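Aldehyde dehydrogenase (Listeria monocytogenes, PDB 3K9D) is a probable aldehyde dehydrogenase that probably oxidises aldehyde or oxo groups with NAD or NADP as electron acceptor. Local coordinates at residues Leu115-Asn120 with Leu196-Ser201; Pro213-Gly218 with Gly427-Asp432. One frame throughout, in Å; residues are numbered along the deposited sequence. Where two conformers were deposited one is given.

Contact 1 (Leu115-Asn120 with Leu196-Ser201)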
loop_
_atom_site.group_PDB
_atom_site.type_symbol
_atom_site.label_atom_id
_atom_site.label_comp_id
_atom_site.label_asym_id
_atom_site.label_seq_id
_atom_site.Cartn_x
_atom_site.Cartn_y
_atom_site.Cartn_z
ATOM N N LEU A 115 4.793 -12.333 -9.181
ATOM C CA LEU A 115 5.173 -13.667 -8.730
ATOM C C LEU A 115 4.019 -14.608 -9.041
ATOM O O LEU A 115 2.895 -14.370 -8.589
ATOM C CB LEU A 115 5.487 -13.680 -7.221
ATOM C CG LEU A 115 6.485 -12.629 -6.680
ATOM C CD1 LEU A 115 6.886 -12.908 -5.242
ATOM C CD2 LEU A 115 7.714 -12.542 -7.528
ATOM N N ILE A 116 4.307 -15.666 -9.802
ATOM C CA ILE A 116 3.283 -16.641 -10.256
ATOM C C ILE A 116 3.427 -18.013 -9.580
ATOM O O ILE A 116 4.443 -18.681 -9.764
ATOM C CB ILE A 116 3.369 -16.866 -11.794
ATOM C CG1 ILE A 116 3.306 -15.537 -12.547
ATOM C CG2 ILE A 116 2.282 -17.835 -12.270
ATOM C CD1 ILE A 116 2.055 -14.740 -12.262
ATOM N N PRO A 117 2.395 -18.455 -8.835
ATOM C CA PRO A 117 2.462 -19.759 -8.178
ATOM C C PRO A 117 2.155 -20.902 -9.168
ATOM O O PRO A 117 1.499 -20.679 -10.193
ATOM C CB PRO A 117 1.366 -19.660 -7.115
ATOM C CG PRO A 117 0.311 -18.793 -7.768
ATOM C CD PRO A 117 1.097 -17.785 -8.599
ATOM N N SER A 118 2.620 -22.112 -8.863
ATOM C CA SER A 118 2.353 -23.285 -9.719
ATOM C C SER A 118 0.909 -23.790 -9.609
ATOM O O SER A 118 0.476 -24.602 -10.427
ATOM C CB SER A 118 3.324 -24.432 -9.414
ATOM O OG SER A 118 3.210 -24.861 -8.056
ATOM N N THR A 119 0.178 -23.307 -8.604
ATOM C CA THR A 119 -1.196 -23.745 -8.341
ATOM C C THR A 119 -2.195 -23.129 -9.328
ATOM O O THR A 119 -3.053 -23.832 -9.864
ATOM C CB THR A 119 -1.610 -23.464 -6.872
ATOM O OG1 THR A 119 -1.437 -22.071 -6.576
ATOM C CG2 THR A 119 -0.755 -24.296 -5.902
ATOM N N ASN A 120 -2.061 -21.825 -9.589
ATOM C CA ASN A 120 -2.928 -21.126 -10.553
ATOM C C ASN A 120 -2.143 -20.425 -11.684
ATOM O O ASN A 120 -2.378 -19.244 -11.940
ATOM C CB ASN A 120 -3.837 -20.098 -9.829
ATOM C CG ASN A 120 -4.649 -20.701 -8.669
ATOM O OD1 ASN A 120 -5.217 -21.780 -8.784
ATOM N ND2 ASN A 120 -4.745 -19.960 -7.562
ATOM N N LEU A 196 3.649 -7.767 -7.037
ATOM C CA LEU A 196 2.470 -8.604 -6.783
ATOM C C LEU A 196 2.933 -9.977 -6.315
ATOM O O LEU A 196 3.414 -10.803 -7.098
ATOM C CB LEU A 196 1.570 -8.722 -8.005
ATOM C CG LEU A 196 0.942 -7.420 -8.505
ATOM C CD1 LEU A 196 0.194 -7.617 -9.825
ATOM C CD2 LEU A 196 0.033 -6.872 -7.443
ATOM N N ALA A 197 2.792 -10.192 -5.019
ATOM C CA ALA A 197 3.426 -11.306 -4.339
ATOM C C ALA A 197 2.407 -12.414 -4.105
ATOM O O ALA A 197 1.819 -12.506 -3.032
ATOM C CB ALA A 197 4.029 -10.829 -3.017
ATOM N N THR A 198 2.194 -13.237 -5.127
ATOM C CA THR A 198 1.295 -14.390 -5.023
ATOM C C THR A 198 2.114 -15.672 -4.808
ATOM O O THR A 198 2.870 -16.106 -5.687
ATOM C CB THR A 198 0.378 -14.513 -6.260
ATOM O OG1 THR A 198 -0.237 -13.246 -6.524
ATOM C CG2 THR A 198 -0.713 -15.558 -6.034
ATOM N N GLY A 199 1.986 -16.247 -3.618
ATOM C CA GLY A 199 2.695 -17.473 -3.266
ATOM C C GLY A 199 2.743 -17.700 -1.767
ATOM O O GLY A 199 1.954 -17.121 -1.025
ATOM N N GLY A 200 3.684 -18.539 -1.335
ATOM C CA GLY A 200 3.827 -18.947 0.073
ATOM C C GLY A 200 4.250 -17.860 1.049
ATOM O O GLY A 200 4.657 -16.771 0.636
ATOM N N SER A 201 4.168 -18.179 2.344
ATOM C CA SER A 201 4.414 -17.218 3.430
ATOM C C SER A 201 5.833 -16.653 3.477
ATOM O O SER A 201 6.037 -15.496 3.856
ATOM C CB SER A 201 4.074 -17.848 4.782
ATOM O OG SER A 201 4.860 -19.004 5.008
#

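Contact 2 (Pro213-Gly218 with Gly427-Asp432)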
loop_
_atom_site.group_PDB
_atom_site.type_symbol
_atom_site.label_atom_id
_atom_site.label_comp_id
_atom_site.label_asym_id
_atom_site.label_seq_id
_atom_site.Cartn_x
_atom_site.Cartn_y
_atom_site.Cartn_z
ATOM N N PRO A 213 8.066 -1.533 -2.733
ATOM C CA PRO A 213 6.643 -1.681 -2.384
ATOM C C PRO A 213 6.070 -3.026 -2.814
ATOM O O PRO A 213 6.247 -3.434 -3.954
ATOM C CB PRO A 213 5.973 -0.558 -3.171
ATOM C CG PRO A 213 7.023 0.502 -3.252
ATOM C CD PRO A 213 8.337 -0.229 -3.371
ATOM N N ALA A 214 5.407 -3.704 -1.886
ATOM C CA ALA A 214 4.816 -5.009 -2.152
ATOM C C ALA A 214 3.334 -5.046 -1.842
ATOM O O ALA A 214 2.823 -4.299 -1.015
ATOM C CB ALA A 214 5.532 -6.091 -1.355
ATOM N N ILE A 215 2.635 -5.920 -2.544
ATOM C CA ILE A 215 1.310 -6.302 -2.126
ATOM C C ILE A 215 1.220 -7.816 -2.075
ATOM O O ILE A 215 1.376 -8.511 -3.081
ATOM C CB ILE A 215 0.184 -5.586 -2.923
ATOM C CG1 ILE A 215 -1.089 -6.433 -2.943
ATOM C CG2 ILE A 215 0.664 -5.130 -4.300
ATOM C CD1 ILE A 215 -2.108 -5.867 -3.835
ATOM N N GLY A 216 0.994 -8.308 -0.863
ATOM C CA GLY A 216 1.053 -9.726 -0.580
ATOM C C GLY A 216 -0.285 -10.398 -0.390
ATOM O O GLY A 216 -1.314 -9.749 -0.201
ATOM N N VAL A 217 -0.258 -11.720 -0.461
ATOM C CA VAL A 217 -1.423 -12.537 -0.145
ATOM C C VAL A 217 -1.131 -13.218 1.187
ATOM O O VAL A 217 -0.039 -13.065 1.741
ATOM C CB VAL A 217 -1.707 -13.568 -1.269
ATOM C CG1 VAL A 217 -1.924 -12.855 -2.615
ATOM C CG2 VAL A 217 -0.575 -14.592 -1.375
ATOM N N GLY A 218 -2.102 -13.944 1.727
ATOM C CA GLY A 218 -1.852 -14.750 2.917
ATOM C C GLY A 218 -2.347 -16.170 2.676
ATOM O O GLY A 218 -2.961 -16.436 1.635
ATOM N N GLY A 427 -0.510 -9.371 7.303
ATOM C CA GLY A 427 0.816 -8.844 6.954
ATOM C C GLY A 427 0.979 -8.225 5.575
ATOM O O GLY A 427 2.105 -8.125 5.058
ATOM N N SER A 428 -0.136 -7.809 4.975
ATOM C CA SER A 428 -0.128 -7.195 3.650
ATOM C C SER A 428 -0.552 -5.726 3.656
ATOM O O SER A 428 -1.131 -5.237 4.626
ATOM C CB SER A 428 -1.011 -7.996 2.680
ATOM O OG SER A 428 -1.052 -7.393 1.393
ATOM N N SER A 429 -0.264 -5.039 2.554
ATOM C CA SER A 429 -0.610 -3.627 2.369
ATOM C C SER A 429 -2.048 -3.386 1.909
ATOM O O SER A 429 -2.531 -2.251 1.939
ATOM C CB SER A 429 0.339 -3.001 1.355
ATOM O OG SER A 429 0.254 -3.683 0.113
ATOM N N SER A 430 -2.720 -4.443 1.464
ATOM C CA SER A 430 -4.064 -4.321 0.921
ATOM C C SER A 430 -4.939 -5.518 1.253
ATOM O O SER A 430 -4.477 -6.657 1.235
ATOM C CB SER A 430 -4.004 -4.212 -0.600
ATOM O OG SER A 430 -5.297 -3.983 -1.139
ATOM N N SER A 431 -6.217 -5.247 1.492
ATOM C CA SER A 431 -7.226 -6.281 1.696
ATOM C C SER A 431 -8.028 -6.487 0.408
ATOM O O SER A 431 -9.002 -7.248 0.380
ATOM C CB SER A 431 -8.178 -5.856 2.818
ATOM O OG SER A 431 -8.775 -4.603 2.506
ATOM N N ASP A 432 -7.625 -5.798 -0.660
ATOM C CA ASP A 432 -8.427 -5.823 -1.873
ATOM C C ASP A 432 -8.247 -7.103 -2.672
ATOM O O ASP A 432 -7.209 -7.775 -2.585
ATOM C CB ASP A 432 -8.157 -4.595 -2.754
ATOM C CG ASP A 432 -8.426 -3.274 -2.025
ATOM O OD1 ASP A 432 -9.205 -3.250 -1.045
ATOM O OD2 ASP A 432 -7.847 -2.255 -2.433
#

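Contact 1 (Leu115-Asn120 with Leu196-Ser201)
Leu115 and Leu196 join two parallel strand ends through one backbone bond, Leu115 N to Leu196 O, 2.9 Å long and nearly linear at 169°. Leu196 O also lies 3.5 Å from Leu115 CB. In Leu115, chi1 (-51°) puts CG beside the backbone N and chi2 (-170°) places CD1, 3.9 Å from Ala197 CA and 4.2 Å from Ala197 CB. At Pro117 and Thr198 the contact becomes apolar packing. Thr198 CG2 lies anti to its backbone N and touches the Pro117 ring at both CG and CD, each 3.8 Å away, the two side chains crossing at a slant. Pro117 CD also rests 3.8 Å from Thr198 O. The hydroxyl on the other branch of Thr198 is engaged by Lys128 and Thr419, which would hold the side chain's rotation and keep the methyl on the proline. Lys128 adds a weak bond to Leu196 O. Loops following parallel strands 102-116 and 192-197, each leading into a helix, are consistent with the Rossmann-like cofactor-binding domain of aldehyde dehydrogenases. Helix 201-207 covers Leu115 and Ala197 through Met203, Val204 and Ala207, helix 121-134 packs on Ile116, and strand 138-143 flanks strand 102-116.

Contact 2 (Pro213-Gly218 with Gly427-Asp432)
Ser428 and Ser429 reach from a loop to the backbone of strand 214-216, a strand of the Rossmann-like sheet, and the loop contains an ST turn at Ser430. The two hydroxyls are set by different rotations. Ser429 OG sits between its backbone N and carbonyl carbon (chi1 59°) and donates to Ala214 O at 2.9 Å, approaching in the carbonyl plane on a lone pair, with a C=O...O angle of 140°. Ser428 OG, anti to its backbone N, instead gives its proton to Gly216 O, also at 2.9 Å; here the donor is tilted 32° from the carbonyl plane. Two serines in succession thus bind the carbonyls of the residues before and after Ile215 in sequence, Ala214 and Gly216. Ile215 itself meets the loop with its CB 3.6 Å from Ser429 OG and its CD1 4.1 Å from Ser430 CB, so that hydroxyl and methylene each meet hydrocarbon. Tyr208 OH ties the two segments together further, bonding to Gly216 N, Ser428 OG and Ser429 N. Farther along, Asp432 forms a salt bridge with Arg444 of the second subunit, and Ser431 OG bonds to Ile442 O of that subunit, which brings the loop to the dimer interface. The turn itself is closed by Asp432 N, which donates to Ser430 OG over 3.0 Å.

In the fold
Contacts 1 and 2 illustrate how neighbouring strands of one mixed sheet are joined: strand 102-116 pairs with 192-197, and 192-197 with 214-216, all parallel. Their centres are about 12 Å apart, and contact 1 closes along the chain before contact 2 opens. They meet where Ala197 N lies 2.9 Å from Ile215 O, a probable hydrogen bond, while Leu196 CD2 packs on Ile215 CG2 and Val217 CG2 lies against the 197-199 backbone. Helix 201-207 connects strands 192-197 and 214-216, a beta-alpha-beta crossover between parallel neighbours. The loop around 427-432 comes from much later in the sequence and also touches the second subunit, so contact 2 lies between sheet and dimer partner, whereas no other chain touches contact 1.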